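Local coordinates for protein neurotoxin (Clostridium botulinum, PDB 1ZB7) that acts as a zinc endopeptidase in the host cytosol, cleaving the synaptobrevins VAMP1, VAMP2 and VAMP3 (at an Ala-Ala bond in VAMP2), at residues 141-144 / 148-151; 6-11 / 17-22. One frame throughout, in Å; residues are numbered along the deposited sequence.

Contact 1 of 2, residues 141-144 / 148-151; sequences KIIQ and EDQI
The turn end of a beta hairpin is held here, where segments 141-144 and 148-151 meet at the ends of strands 137-142 and 150-155. Ile142 N donates a hydrogen bond to Gln150 O at 2.9 Å. Lys141 and Ile151 form an antiparallel non-hydrogen-bonded pair. Their side chains run alongside each other in the same direction, with Lys141 CG 3.6 Å from Ile151 CD1.

Asp149 takes over where the strands part. Its CB points toward the 141-144 segment and sits 3.5 Å from Ile142 O. Its CG is anti to the carbonyl carbon (chi1 -67°), which carries the carboxylate across to the backbone of Ile143 and Gln144. Gln144 N donates to Asp149 OD1 at 3.2 Å, with an N-H...O angle of 161°. The N-H comes from above the carboxylate plane, 46° out of it. The other oxygen, Asp149 OD2, rests 3.3 Å from the methyl Ile143 CD1. Lys141 NZ stays 5.2 Å from Asp149 OD2, too far for a salt bridge, though the opposite charges probably attract weakly.

Lys141 also makes a cation-pi contact with Tyr33, and Ile143 N hydrogen-bonds to Asn16 OD1. This is a surface contact, far from the chain's centre. It is the turn end of an antiparallel hairpin, whose strand 150-155 is outermost in a mixed sheet of this chain, with an aspartate side chain bonding to the opposite backbone next to the turn.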
loop_
_atom_site.group_PDB
_atom_site.type_symbol
_atom_site.label_atom_id
_atom_site.label_comp_id
_atom_site.label_asym_id
_atom_site.label_seq_id
_atom_site.Cartn_x
_atom_site.Cartn_y
_atom_site.Cartn_z
ATOM N N LYS A 141 -23.892 -27.694 -26.116
ATOM C CA LYS A 141 -25.091 -28.243 -26.700
ATOM C C LYS A 141 -24.896 -28.290 -28.193
ATOM O O LYS A 141 -24.759 -27.228 -28.814
ATOM C CB LYS A 141 -26.257 -27.350 -26.351
ATOM C CG LYS A 141 -27.550 -28.002 -26.345
ATOM C CD LYS A 141 -28.661 -26.984 -26.191
ATOM C CE LYS A 141 -29.203 -26.879 -24.773
ATOM N NZ LYS A 141 -30.523 -26.192 -24.876
ATOM N N ILE A 142 -24.947 -29.490 -28.760
ATOM C CA ILE A 142 -24.849 -29.737 -30.202
ATOM C C ILE A 142 -26.234 -29.494 -30.790
ATOM O O ILE A 142 -27.132 -30.221 -30.483
ATOM C CB ILE A 142 -24.425 -31.222 -30.539
ATOM C CG1 ILE A 142 -23.130 -31.651 -29.834
ATOM C CG2 ILE A 142 -24.272 -31.424 -32.012
ATOM C CD1 ILE A 142 -21.875 -30.855 -30.268
ATOM N N ILE A 143 -26.391 -28.464 -31.606
ATOM C CA ILE A 143 -27.673 -28.101 -32.159
ATOM C C ILE A 143 -27.838 -28.732 -33.523
ATOM O O ILE A 143 -27.182 -28.328 -34.478
ATOM C CB ILE A 143 -27.855 -26.549 -32.345
ATOM C CG1 ILE A 143 -27.618 -25.761 -31.033
ATOM C CG2 ILE A 143 -29.296 -26.238 -32.976
ATOM C CD1 ILE A 143 -28.787 -25.715 -30.043
ATOM N N GLN A 144 -28.754 -29.681 -33.618
ATOM C CA GLN A 144 -29.036 -30.358 -34.876
ATOM C C GLN A 144 -30.514 -30.199 -35.195
ATOM O O GLN A 144 -31.359 -30.459 -34.335
ATOM C CB GLN A 144 -28.683 -31.851 -34.805
ATOM C CG GLN A 144 -27.201 -32.185 -34.418
ATOM C CD GLN A 144 -26.168 -31.961 -35.544
ATOM O OE1 GLN A 144 -26.320 -31.060 -36.368
ATOM N NE2 GLN A 144 -25.090 -32.768 -35.544
ATOM N N GLU A 148 -33.466 -34.082 -31.182
ATOM C CA GLU A 148 -33.185 -33.494 -29.871
ATOM C C GLU A 148 -31.692 -33.187 -29.694
ATOM O O GLU A 148 -30.817 -33.942 -30.117
ATOM C CB GLU A 148 -33.699 -34.396 -28.745
ATOM C CG GLU A 148 -35.182 -34.101 -28.393
ATOM C CD GLU A 148 -35.362 -32.724 -27.744
ATOM O OE1 GLU A 148 -34.718 -32.483 -26.700
ATOM O OE2 GLU A 148 -36.123 -31.887 -28.273
ATOM N N ASP A 149 -31.428 -32.055 -29.067
ATOM C CA ASP A 149 -30.068 -31.532 -28.905
ATOM C C ASP A 149 -29.280 -32.263 -27.822
ATOM O O ASP A 149 -29.762 -32.434 -26.708
ATOM C CB ASP A 149 -30.125 -30.030 -28.644
ATOM C CG ASP A 149 -30.639 -29.256 -29.870
ATOM O OD1 ASP A 149 -30.670 -29.838 -31.023
ATOM O OD2 ASP A 149 -31.011 -28.076 -29.670
ATOM N N GLN A 150 -28.070 -32.702 -28.175
ATOM C CA GLN A 150 -27.247 -33.472 -27.264
ATOM C C GLN A 150 -26.378 -32.556 -26.434
ATOM O O GLN A 150 -25.949 -31.531 -26.915
ATOM C CB GLN A 150 -26.340 -34.451 -28.026
ATOM C CG GLN A 150 -26.908 -34.974 -29.361
ATOM C CD GLN A 150 -25.843 -35.706 -30.139
ATOM O OE1 GLN A 150 -24.983 -36.340 -29.521
ATOM N NE2 GLN A 150 -25.860 -35.598 -31.487
ATOM N N ILE A 151 -26.130 -32.961 -25.193
ATOM C CA ILE A 151 -25.282 -32.258 -24.242
ATOM C C ILE A 151 -23.955 -33.037 -24.110
ATOM O O ILE A 151 -23.928 -34.158 -23.697
ATOM C CB ILE A 151 -25.952 -32.117 -22.844
ATOM C CG1 ILE A 151 -27.390 -31.605 -22.934
ATOM C CG2 ILE A 151 -25.173 -31.233 -21.935
ATOM C CD1 ILE A 151 -27.561 -30.273 -23.516
#

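Contact 2 of 2, residues 6-11 / 17-22; sequences KNFNYN and DDIIMM
A salt bridge and a small apolar contact join the N-terminal loop 6-11 to Asp18 and Ile19, where the chain enters strand 19-23. Lys6 reaches across with its chain extended, and NZ donates to Asp18 OD2 at 2.7 Å. The bond uses the syn lone pair of OD2, and the two side chains are roughly perpendicular. Asp18 CG sits between its backbone N and carbonyl carbon (chi1 60°), which turns the carboxylate toward the loop. Its other oxygen, OD1, accepts a bond from Asn15 ND2, so both oxygens are engaged.

The Phe8 ring lies beside this pair. Asp18 OD2 is at the ring edge, 3.8 Å from Phe8 CZ, and the carboxylate and ring planes are 80° apart. Lys6 CG lies over one face of the ring, nearer its rim than its centre. Ile19 and Phe8 pass each other running opposite ways, with Ile19 CD1 3.5 Å from Phe8 CD1.

Phe8, Asp18 and Ile19 are buried, while Lys6 is exposed. Phe8 also meets Phe37 edge-to-face. Asp18 and Ile19 touch strand 34-38, the sheet neighbour of strand 19-23. Further along the loop, Asn9 and Tyr10 lean on helix 82-99, which leaves segment 6-11 between that helix and the sheet.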
loop_
_atom_site.group_PDB
_atom_site.type_symbol
_atom_site.label_atom_id
_atom_site.label_comp_id
_atom_site.label_asym_id
_atom_site.label_seq_id
_atom_site.Cartn_x
_atom_site.Cartn_y
_atom_site.Cartn_z
ATOM N N LYS A 6 -9.331 -15.685 -34.878
ATOM C CA LYS A 6 -10.414 -15.715 -35.821
ATOM C C LYS A 6 -11.397 -14.543 -35.656
ATOM O O LYS A 6 -11.726 -14.181 -34.554
ATOM C CB LYS A 6 -11.156 -17.058 -35.731
ATOM C CG LYS A 6 -12.065 -17.272 -36.908
ATOM C CD LYS A 6 -12.509 -18.663 -37.028
ATOM C CE LYS A 6 -13.726 -18.644 -38.006
ATOM N NZ LYS A 6 -14.072 -20.063 -38.326
ATOM N N ASN A 7 -11.814 -13.957 -36.779
ATOM C CA ASN A 7 -12.857 -12.960 -36.888
ATOM C C ASN A 7 -14.235 -13.569 -36.930
ATOM O O ASN A 7 -14.422 -14.506 -37.553
ATOM C CB ASN A 7 -12.694 -12.137 -38.202
ATOM C CG ASN A 7 -11.360 -11.322 -38.288
ATOM O OD1 ASN A 7 -10.904 -10.618 -37.336
ATOM N ND2 ASN A 7 -10.766 -11.373 -39.483
ATOM N N PHE A 8 -15.214 -12.934 -36.336
ATOM C CA PHE A 8 -16.595 -13.400 -36.241
ATOM C C PHE A 8 -17.497 -12.206 -36.241
ATOM O O PHE A 8 -17.080 -11.100 -35.826
ATOM C CB PHE A 8 -16.870 -14.069 -34.901
ATOM C CG PHE A 8 -16.181 -15.428 -34.729
ATOM C CD1 PHE A 8 -16.652 -16.553 -35.389
ATOM C CD2 PHE A 8 -15.135 -15.569 -33.870
ATOM C CE1 PHE A 8 -16.048 -17.790 -35.204
ATOM C CE2 PHE A 8 -14.543 -16.811 -33.709
ATOM C CZ PHE A 8 -15.006 -17.879 -34.318
ATOM N N ASN A 9 -18.729 -12.433 -36.691
ATOM C CA ASN A 9 -19.851 -11.524 -36.468
ATOM C C ASN A 9 -20.733 -12.192 -35.472
ATOM O O ASN A 9 -20.833 -13.365 -35.535
ATOM C CB ASN A 9 -20.631 -11.274 -37.782
ATOM C CG ASN A 9 -19.717 -10.793 -38.919
ATOM O OD1 ASN A 9 -19.288 -9.613 -38.884
ATOM N ND2 ASN A 9 -19.374 -11.703 -39.915
ATOM N N TYR A 10 -21.357 -11.450 -34.557
ATOM C CA TYR A 10 -22.307 -11.993 -33.635
ATOM C C TYR A 10 -23.373 -12.860 -34.252
ATOM O O TYR A 10 -23.735 -13.877 -33.686
ATOM C CB TYR A 10 -22.989 -10.951 -32.776
ATOM C CG TYR A 10 -23.758 -11.634 -31.653
ATOM C CD1 TYR A 10 -23.080 -12.168 -30.566
ATOM C CD2 TYR A 10 -25.125 -11.809 -31.699
ATOM C CE1 TYR A 10 -23.736 -12.795 -29.572
ATOM C CE2 TYR A 10 -25.793 -12.449 -30.658
ATOM C CZ TYR A 10 -25.085 -12.927 -29.601
ATOM O OH TYR A 10 -25.685 -13.548 -28.526
ATOM N N ASN A 11 -23.838 -12.481 -35.430
ATOM C CA ASN A 11 -24.924 -13.204 -36.108
ATOM C C ASN A 11 -24.531 -14.350 -36.989
ATOM O O ASN A 11 -25.393 -15.036 -37.527
ATOM C CB ASN A 11 -25.837 -12.207 -36.857
ATOM C CG ASN A 11 -25.172 -11.589 -38.131
ATOM O OD1 ASN A 11 -23.997 -11.861 -38.499
ATOM N ND2 ASN A 11 -25.931 -10.725 -38.779
ATOM N N ASP A 17 -18.921 -26.024 -33.595
ATOM C CA ASP A 17 -17.488 -26.157 -33.576
ATOM C C ASP A 17 -16.921 -24.914 -32.861
ATOM O O ASP A 17 -16.544 -24.962 -31.663
ATOM C CB ASP A 17 -16.955 -26.267 -35.015
ATOM C CG ASP A 17 -15.388 -26.278 -35.078
ATOM O OD1 ASP A 17 -14.675 -26.313 -34.052
ATOM O OD2 ASP A 17 -14.856 -26.166 -36.168
ATOM N N ASP A 18 -16.859 -23.782 -33.575
ATOM C CA ASP A 18 -16.268 -22.592 -32.974
ATOM C C ASP A 18 -17.324 -21.523 -32.681
ATOM O O ASP A 18 -17.034 -20.512 -32.082
ATOM C CB ASP A 18 -15.076 -22.093 -33.803
ATOM C CG ASP A 18 -15.470 -21.716 -35.232
ATOM O OD1 ASP A 18 -16.663 -21.774 -35.642
ATOM O OD2 ASP A 18 -14.582 -21.290 -35.957
ATOM N N ILE A 19 -18.560 -21.812 -33.049
ATOM C CA ILE A 19 -19.708 -21.007 -32.643
ATOM C C ILE A 19 -20.733 -21.970 -32.058
ATOM O O ILE A 19 -21.258 -22.841 -32.771
ATOM C CB ILE A 19 -20.310 -20.148 -33.794
ATOM C CG1 ILE A 19 -19.232 -19.251 -34.384
ATOM C CG2 ILE A 19 -21.436 -19.305 -33.238
ATOM C CD1 ILE A 19 -19.588 -18.460 -35.631
ATOM N N ILE A 20 -20.931 -21.871 -30.751
ATOM C CA ILE A 20 -21.694 -22.841 -30.008
ATOM C C ILE A 20 -22.586 -22.191 -28.947
ATOM O O ILE A 20 -22.457 -20.963 -28.618
ATOM C CB ILE A 20 -20.709 -23.919 -29.266
ATOM C CG1 ILE A 20 -19.921 -23.221 -28.136
ATOM C CG2 ILE A 20 -19.724 -24.592 -30.197
ATOM C CD1 ILE A 20 -19.183 -24.258 -27.123
ATOM N N MET A 21 -23.489 -23.028 -28.421
ATOM C CA MET A 21 -24.252 -22.831 -27.196
ATOM C C MET A 21 -23.568 -23.550 -26.061
ATOM O O MET A 21 -23.241 -24.713 -26.156
ATOM C CB MET A 21 -25.686 -23.318 -27.361
ATOM C CG MET A 21 -26.494 -22.546 -28.440
ATOM S SD MET A 21 -26.475 -20.724 -28.298
ATOM C CE MET A 21 -27.637 -20.433 -26.966
ATOM N N MET A 22 -23.309 -22.833 -24.988
ATOM C CA MET A 22 -22.564 -23.369 -23.897
ATOM C C MET A 22 -23.129 -22.941 -22.551
ATOM O O MET A 22 -23.696 -21.897 -22.412
ATOM C CB MET A 22 -21.051 -23.002 -23.982
ATOM C CG MET A 22 -20.755 -21.558 -23.831
ATOM S SD MET A 22 -19.240 -21.115 -23.024
ATOM C CE MET A 22 -17.986 -21.675 -24.222
#

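How the contacts relate
From the N terminus, contact 2 comes first. It closes a short loop between residues 6-11 and strand 19-23. The chain later enters strand 137-142, turns, and returns as strand 150-155, where contact 1 closes the hairpin. The two loops follow in series and neither encloses the other. Their centres are about 16 Å apart. They meet in the mixed sheet, where strands 19-23 and 137-142 are antiparallel neighbours. Lys141 N lies 3.1 Å from Met21 O, a probable hydrogen bond, and Ile143 CD1 packs on Met21 CG. Together they link the N-terminal loop, through strand 19-23, to the hairpin whose strand 150-155 is outermost in this sheet.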